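PDB 2DYJ: ribosome-binding factor A from Thermus thermophilus, which associates with free 30S ribosomal subunits, assists the late steps of their maturation and is required for efficient processing of 16S rRNA. Local coordinates for residues A[26-31]-A[60-65]; A[45-50]-A[83-88]. One frame throughout, in Å; residues are numbered along the deposited sequence.

Interaction 1 of 2, residues A[26-31]-A[60-65]; sequences PRLFLL and RALSRA
Arg27 lays its guanidinium over the methyl of Ala61: Ala61 CB stands 3.3 Å above the guanidinium plane, offset toward the rim, with Arg27 NE as its nearest atom at 3.5 Å. The arginine chain bends at chi3 (-68°), which turns NE off the line of the aliphatic stem. A salt bridge from Arg27 NH2 to Asp25 holds the charged end, and Asp25 itself also touches Ala61. Two arginines of helix 55-64 come near it. Arg60 crosses Arg27 at about a right angle, their guanidinium planes 43° apart, and Arg64 NH1 lies 4.4 Å from Arg27 NH2; the carboxylate of Asp25 would be expected to offset part of this concentration of like charge. The fold is the KH-like one of the RbfA family, and here the link between helix 5-21 and strand 32-38, where a short 3-10 segment runs into a type II turn from Leu28 to Leu31, packs against helix 55-64. Deeper in, the contact is wholly apolar. Leu28 CD2 fits between two helix residues, 3.7 Å from Ala61 CB and 3.8 Å from Leu62 CG, its side chain slanting across that of Leu62. Leu31 instead meets Leu62 tip to tip: chi1 of 177° sets CG anti to the backbone N, and from there Leu31 CD1 stands 4.1 Å from Leu62 CD1. Ile20 and Val49 touch both Leu31 and Leu62.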
loop_
_atom_site.group_PDB
_atom_site.type_symbol
_atom_site.label_atom_id
_atom_site.label_comp_id
_atom_site.label_asym_id
_atom_site.label_seq_id
_atom_site.Cartn_x
_atom_site.Cartn_y
_atom_site.Cartn_z
ATOM N N PRO A 26 3.570 15.683 -1.629
ATOM C CA PRO A 26 2.845 16.175 -2.806
ATOM C C PRO A 26 2.846 15.209 -4.002
ATOM O O PRO A 26 1.961 15.280 -4.865
ATOM C CB PRO A 26 3.529 17.514 -3.111
ATOM C CG PRO A 26 4.859 17.426 -2.420
ATOM C CD PRO A 26 4.558 16.673 -1.164
ATOM N N ARG A 27 3.824 14.310 -4.044
ATOM C CA ARG A 27 3.906 13.323 -5.118
ATOM C C ARG A 27 2.736 12.341 -5.026
ATOM O O ARG A 27 2.429 11.630 -5.983
ATOM C CB ARG A 27 5.229 12.563 -5.030
ATOM C CG ARG A 27 6.441 13.427 -5.381
ATOM C CD ARG A 27 7.760 12.686 -5.171
ATOM N NE ARG A 27 8.022 12.429 -3.754
ATOM C CZ ARG A 27 9.065 11.728 -3.310
ATOM N NH1 ARG A 27 9.942 11.210 -4.171
ATOM N NH2 ARG A 27 9.245 11.550 -2.012
ATOM N N LEU A 28 2.065 12.327 -3.879
ATOM C CA LEU A 28 0.933 11.423 -3.654
ATOM C C LEU A 28 -0.424 12.099 -3.800
ATOM O O LEU A 28 -1.454 11.484 -3.506
ATOM C CB LEU A 28 1.020 10.824 -2.243
ATOM C CG LEU A 28 2.328 10.127 -1.878
ATOM C CD1 LEU A 28 2.250 9.633 -0.436
ATOM C CD2 LEU A 28 2.585 8.967 -2.826
ATOM N N PHE A 29 -0.448 13.354 -4.229
ATOM C CA PHE A 29 -1.732 14.053 -4.360
ATOM C C PHE A 29 -2.624 13.343 -5.392
ATOM O O PHE A 29 -2.187 13.044 -6.502
ATOM C CB PHE A 29 -1.501 15.521 -4.754
ATOM C CG PHE A 29 -2.775 16.316 -4.919
ATOM C CD1 PHE A 29 -3.781 16.254 -3.955
ATOM C CD2 PHE A 29 -2.978 17.107 -6.045
ATOM C CE1 PHE A 29 -4.976 16.970 -4.111
ATOM C CE2 PHE A 29 -4.171 17.829 -6.212
ATOM C CZ PHE A 29 -5.167 17.760 -5.247
ATOM N N LEU A 30 -3.860 13.053 -4.992
ATOM C CA LEU A 30 -4.852 12.376 -5.825
ATOM C C LEU A 30 -4.548 10.922 -6.157
ATOM O O LEU A 30 -5.241 10.308 -6.978
ATOM C CB LEU A 30 -5.080 13.141 -7.128
ATOM C CG LEU A 30 -5.577 14.573 -6.937
ATOM C CD1 LEU A 30 -5.955 15.159 -8.303
ATOM C CD2 LEU A 30 -6.776 14.574 -5.990
ATOM N N LEU A 31 -3.520 10.367 -5.535
ATOM C CA LEU A 31 -3.186 8.965 -5.781
ATOM C C LEU A 31 -4.230 8.066 -5.138
ATOM O O LEU A 31 -4.708 8.354 -4.033
ATOM C CB LEU A 31 -1.821 8.610 -5.180
ATOM C CG LEU A 31 -1.434 7.136 -5.339
ATOM C CD1 LEU A 31 0.026 7.042 -5.736
ATOM C CD2 LEU A 31 -1.719 6.354 -4.055
ATOM N N ARG A 60 8.127 6.263 -5.767
ATOM C CA ARG A 60 9.307 6.484 -4.923
ATOM C C ARG A 60 8.889 7.025 -3.579
ATOM O O ARG A 60 9.483 6.682 -2.554
ATOM C CB ARG A 60 10.284 7.468 -5.565
ATOM C CG ARG A 60 11.178 6.847 -6.611
ATOM C CD ARG A 60 12.346 7.788 -6.911
ATOM N NE ARG A 60 11.911 8.990 -7.615
ATOM C CZ ARG A 60 11.712 9.054 -8.925
ATOM N NH1 ARG A 60 11.908 7.981 -9.686
ATOM N NH2 ARG A 60 11.329 10.199 -9.476
ATOM N N ALA A 61 7.871 7.884 -3.596
ATOM C CA ALA A 61 7.347 8.492 -2.377
ATOM C C ALA A 61 6.774 7.434 -1.441
ATOM O O ALA A 61 6.985 7.488 -0.219
ATOM C CB ALA A 61 6.271 9.543 -2.720
ATOM N N LEU A 62 6.047 6.475 -2.003
ATOM C CA LEU A 62 5.472 5.401 -1.191
ATOM C C LEU A 62 6.585 4.520 -0.659
ATOM O O LEU A 62 6.622 4.183 0.531
ATOM C CB LEU A 62 4.507 4.568 -2.036
ATOM C CG LEU A 62 3.222 5.292 -2.434
ATOM C CD1 LEU A 62 2.529 4.529 -3.592
ATOM C CD2 LEU A 62 2.316 5.398 -1.190
ATOM N N SER A 63 7.508 4.147 -1.540
ATOM C CA SER A 63 8.631 3.299 -1.135
ATOM C C SER A 63 9.405 3.958 0.016
ATOM O O SER A 63 9.830 3.299 0.966
ATOM C CB SER A 63 9.575 3.081 -2.323
ATOM O OG SER A 63 8.974 2.223 -3.274
ATOM N N ARG A 64 9.590 5.268 -0.073
ATOM C CA ARG A 64 10.326 5.968 0.977
ATOM C C ARG A 64 9.540 5.951 2.277
ATOM O O ARG A 64 10.126 5.922 3.368
ATOM C CB ARG A 64 10.607 7.410 0.570
ATOM C CG ARG A 64 11.373 8.187 1.635
ATOM C CD ARG A 64 11.643 9.601 1.201
ATOM N NE ARG A 64 12.256 10.383 2.272
ATOM C CZ ARG A 64 12.577 11.669 2.164
ATOM N NH1 ARG A 64 12.347 12.320 1.027
ATOM N NH2 ARG A 64 13.119 12.306 3.195
ATOM N N ALA A 65 8.210 5.947 2.157
ATOM C CA ALA A 65 7.324 5.945 3.313
ATOM C C ALA A 65 6.992 4.542 3.794
ATOM O O ALA A 65 6.183 4.390 4.702
ATOM C CB ALA A 65 6.007 6.671 2.961
#

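Interaction 2 of 2, residues A[45-50]-A[83-88]; sequences LSVYVE and PRLEFL
Leu45 and Leu85 lie side by side at the start of a parallel ladder that pairs strand 44-50 with strand 84-89, an edge strand of the three-stranded sheet in this KH-like fold. The 32 residues between the segments include helices 55-64 and 66-74 and no strand, so the chain makes a helical crossover before returning parallel. Five backbone hydrogen bonds define the register, from Leu45 N to Arg84 O (2.8 Å) through to Val49 N to Leu88 O (2.9 Å). The short strand axes are turned 31° against each other, and CA-H...O contacts add to the ladder, Tyr48 CA reaching Leu88 O at 3.3 Å. Packing is close on the face carrying Leu45, Val47, Leu85 and Phe87, where helices 55-64 and 66-74 cover Phe87 and Leu85 respectively. There Val47 CB sits 3.8 Å from Phe87 CD1, both side chains pointing the same way, while Leu85 CD2 meets Leu45 CB at 3.9 Å. On the other face Tyr48 and Ser46 are buried, and the open side is at Leu88 and Glu86, both partly exposed. Leu88 runs alongside Tyr48, its CD1 coming 3.4 Å from Tyr48 CE1, and Ala92 to Pro94 touch the tyrosine. Glu86 has CG anti to its backbone N (chi1 176°) and an extended chain beyond; Ser46 OG donates to Glu86 OE1 at 2.9 Å, nearly along the carboxylate C-O axis.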
loop_
_atom_site.group_PDB
_atom_site.type_symbol
_atom_site.label_atom_id
_atom_site.label_comp_id
_atom_site.label_asym_id
_atom_site.label_seq_id
_atom_site.Cartn_x
_atom_site.Cartn_y
_atom_site.Cartn_z
ATOM N N LEU A 45 3.155 -7.559 0.739
ATOM C CA LEU A 45 1.892 -7.094 0.174
ATOM C C LEU A 45 2.259 -6.225 -1.020
ATOM O O LEU A 45 3.009 -5.242 -0.890
ATOM C CB LEU A 45 1.105 -6.252 1.198
ATOM C CG LEU A 45 -0.273 -5.774 0.727
ATOM C CD1 LEU A 45 -1.230 -6.959 0.759
ATOM C CD2 LEU A 45 -0.799 -4.660 1.606
ATOM N N SER A 46 1.778 -6.619 -2.196
ATOM C CA SER A 46 2.004 -5.836 -3.414
ATOM C C SER A 46 0.834 -4.876 -3.438
ATOM O O SER A 46 -0.318 -5.298 -3.318
ATOM C CB SER A 46 1.976 -6.734 -4.652
ATOM O OG SER A 46 3.090 -7.605 -4.644
ATOM N N VAL A 47 1.133 -3.592 -3.602
ATOM C CA VAL A 47 0.130 -2.527 -3.579
ATOM C C VAL A 47 0.129 -1.842 -4.930
ATOM O O VAL A 47 1.128 -1.261 -5.327
ATOM C CB VAL A 47 0.496 -1.494 -2.487
ATOM C CG1 VAL A 47 -0.601 -0.433 -2.375
ATOM C CG2 VAL A 47 0.715 -2.206 -1.128
ATOM N N TYR A 48 -0.989 -1.934 -5.641
ATOM C CA TYR A 48 -1.104 -1.363 -6.988
ATOM C C TYR A 48 -1.795 -0.005 -6.926
ATOM O O TYR A 48 -2.927 0.108 -6.469
ATOM C CB TYR A 48 -1.875 -2.347 -7.864
ATOM C CG TYR A 48 -1.223 -3.716 -7.912
ATOM C CD1 TYR A 48 -0.195 -4.001 -8.815
ATOM C CD2 TYR A 48 -1.574 -4.701 -6.991
ATOM C CE1 TYR A 48 0.468 -5.237 -8.783
ATOM C CE2 TYR A 48 -0.922 -5.933 -6.957
ATOM C CZ TYR A 48 0.094 -6.194 -7.848
ATOM O OH TYR A 48 0.723 -7.416 -7.790
ATOM N N VAL A 49 -1.112 1.029 -7.403
ATOM C CA VAL A 49 -1.660 2.372 -7.303
ATOM C C VAL A 49 -1.819 3.146 -8.603
ATOM O O VAL A 49 -1.103 2.903 -9.578
ATOM C CB VAL A 49 -0.776 3.221 -6.369
ATOM C CG1 VAL A 49 -0.731 2.592 -4.998
ATOM C CG2 VAL A 49 0.649 3.319 -6.940
ATOM N N GLU A 50 -2.762 4.085 -8.593
ATOM C CA GLU A 50 -2.991 4.957 -9.749
ATOM C C GLU A 50 -2.530 6.362 -9.345
ATOM O O GLU A 50 -3.138 7.002 -8.482
ATOM C CB GLU A 50 -4.477 5.005 -10.135
ATOM C CG GLU A 50 -4.788 6.086 -11.212
ATOM C CD GLU A 50 -6.285 6.332 -11.446
ATOM O OE1 GLU A 50 -7.102 5.945 -10.588
ATOM O OE2 GLU A 50 -6.651 6.934 -12.485
ATOM N N PRO A 83 3.032 -7.513 6.746
ATOM C CA PRO A 83 3.837 -7.735 5.542
ATOM C C PRO A 83 4.593 -6.471 5.183
ATOM O O PRO A 83 4.222 -5.366 5.614
ATOM C CB PRO A 83 2.794 -8.077 4.487
ATOM C CG PRO A 83 1.595 -7.309 4.924
ATOM C CD PRO A 83 1.591 -7.476 6.429
ATOM N N ARG A 84 5.666 -6.618 4.416
ATOM C CA ARG A 84 6.399 -5.440 3.981
ATOM C C ARG A 84 5.678 -5.057 2.707
ATOM O O ARG A 84 5.008 -5.895 2.118
ATOM C CB ARG A 84 7.872 -5.758 3.719
ATOM C CG ARG A 84 8.590 -6.277 4.965
ATOM C CD ARG A 84 8.186 -5.510 6.237
ATOM N NE ARG A 84 8.483 -4.077 6.165
ATOM C CZ ARG A 84 8.642 -3.311 7.252
ATOM N NH1 ARG A 84 8.529 -3.854 8.460
ATOM N NH2 ARG A 84 8.913 -2.013 7.145
ATOM N N LEU A 85 5.807 -3.804 2.279
ATOM C CA LEU A 85 5.073 -3.329 1.108
ATOM C C LEU A 85 5.892 -3.118 -0.153
ATOM O O LEU A 85 6.988 -2.574 -0.096
ATOM C CB LEU A 85 4.395 -2.007 1.453
ATOM C CG LEU A 85 3.725 -2.044 2.842
ATOM C CD1 LEU A 85 3.264 -0.629 3.277
ATOM C CD2 LEU A 85 2.530 -2.991 2.767
ATOM N N GLU A 86 5.332 -3.537 -1.288
ATOM C CA GLU A 86 5.975 -3.348 -2.582
ATOM C C GLU A 86 4.978 -2.497 -3.370
ATOM O O GLU A 86 3.807 -2.864 -3.467
ATOM C CB GLU A 86 6.178 -4.698 -3.266
ATOM C CG GLU A 86 6.754 -4.585 -4.660
ATOM C CD GLU A 86 6.692 -5.898 -5.419
ATOM O OE1 GLU A 86 5.850 -6.755 -5.066
ATOM O OE2 GLU A 86 7.471 -6.057 -6.383
ATOM N N PHE A 87 5.422 -1.365 -3.919
ATOM C CA PHE A 87 4.498 -0.504 -4.646
ATOM C C PHE A 87 4.674 -0.626 -6.146
ATOM O O PHE A 87 5.782 -0.480 -6.663
ATOM C CB PHE A 87 4.689 0.928 -4.191
ATOM C CG PHE A 87 4.436 1.100 -2.716
ATOM C CD1 PHE A 87 3.142 1.222 -2.237
ATOM C CD2 PHE A 87 5.503 1.104 -1.812
ATOM C CE1 PHE A 87 2.899 1.351 -0.849
ATOM C CE2 PHE A 87 5.277 1.233 -0.425
ATOM C CZ PHE A 87 3.971 1.356 0.047
ATOM N N LEU A 88 3.561 -0.882 -6.829
ATOM C CA LEU A 88 3.568 -1.071 -8.278
ATOM C C LEU A 88 2.504 -0.231 -8.971
ATOM O O LEU A 88 1.525 0.188 -8.363
ATOM C CB LEU A 88 3.304 -2.554 -8.599
ATOM C CG LEU A 88 4.294 -3.556 -7.974
ATOM C CD1 LEU A 88 3.745 -4.969 -8.020
ATOM C CD2 LEU A 88 5.620 -3.481 -8.727
#

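How the interactions relate
The centre of interaction 2 lies about 5 Å from the centre of the chain, and the contact is mostly buried; that of interaction 1 lies about 10 Å out, and the contact is buried only in part. Their chemistry follows this difference. Residues 45-50 and 83-88 are joined by regular backbone bonding within a sheet, whereas 26-31 and 60-65 meet mainly through side chains, with no backbone hydrogen bonding between them, leucines toward the interior and arginines toward the surface. The contacts share a boundary: helix 55-64 lies on the sheet, Leu62 O 3.4 Å from Phe87 CE2, and the loop touches it too, Leu31 CD1 4.0 Å from Val49 CB. The helix packed by 26-31 belongs to the crossover linking the paired strands.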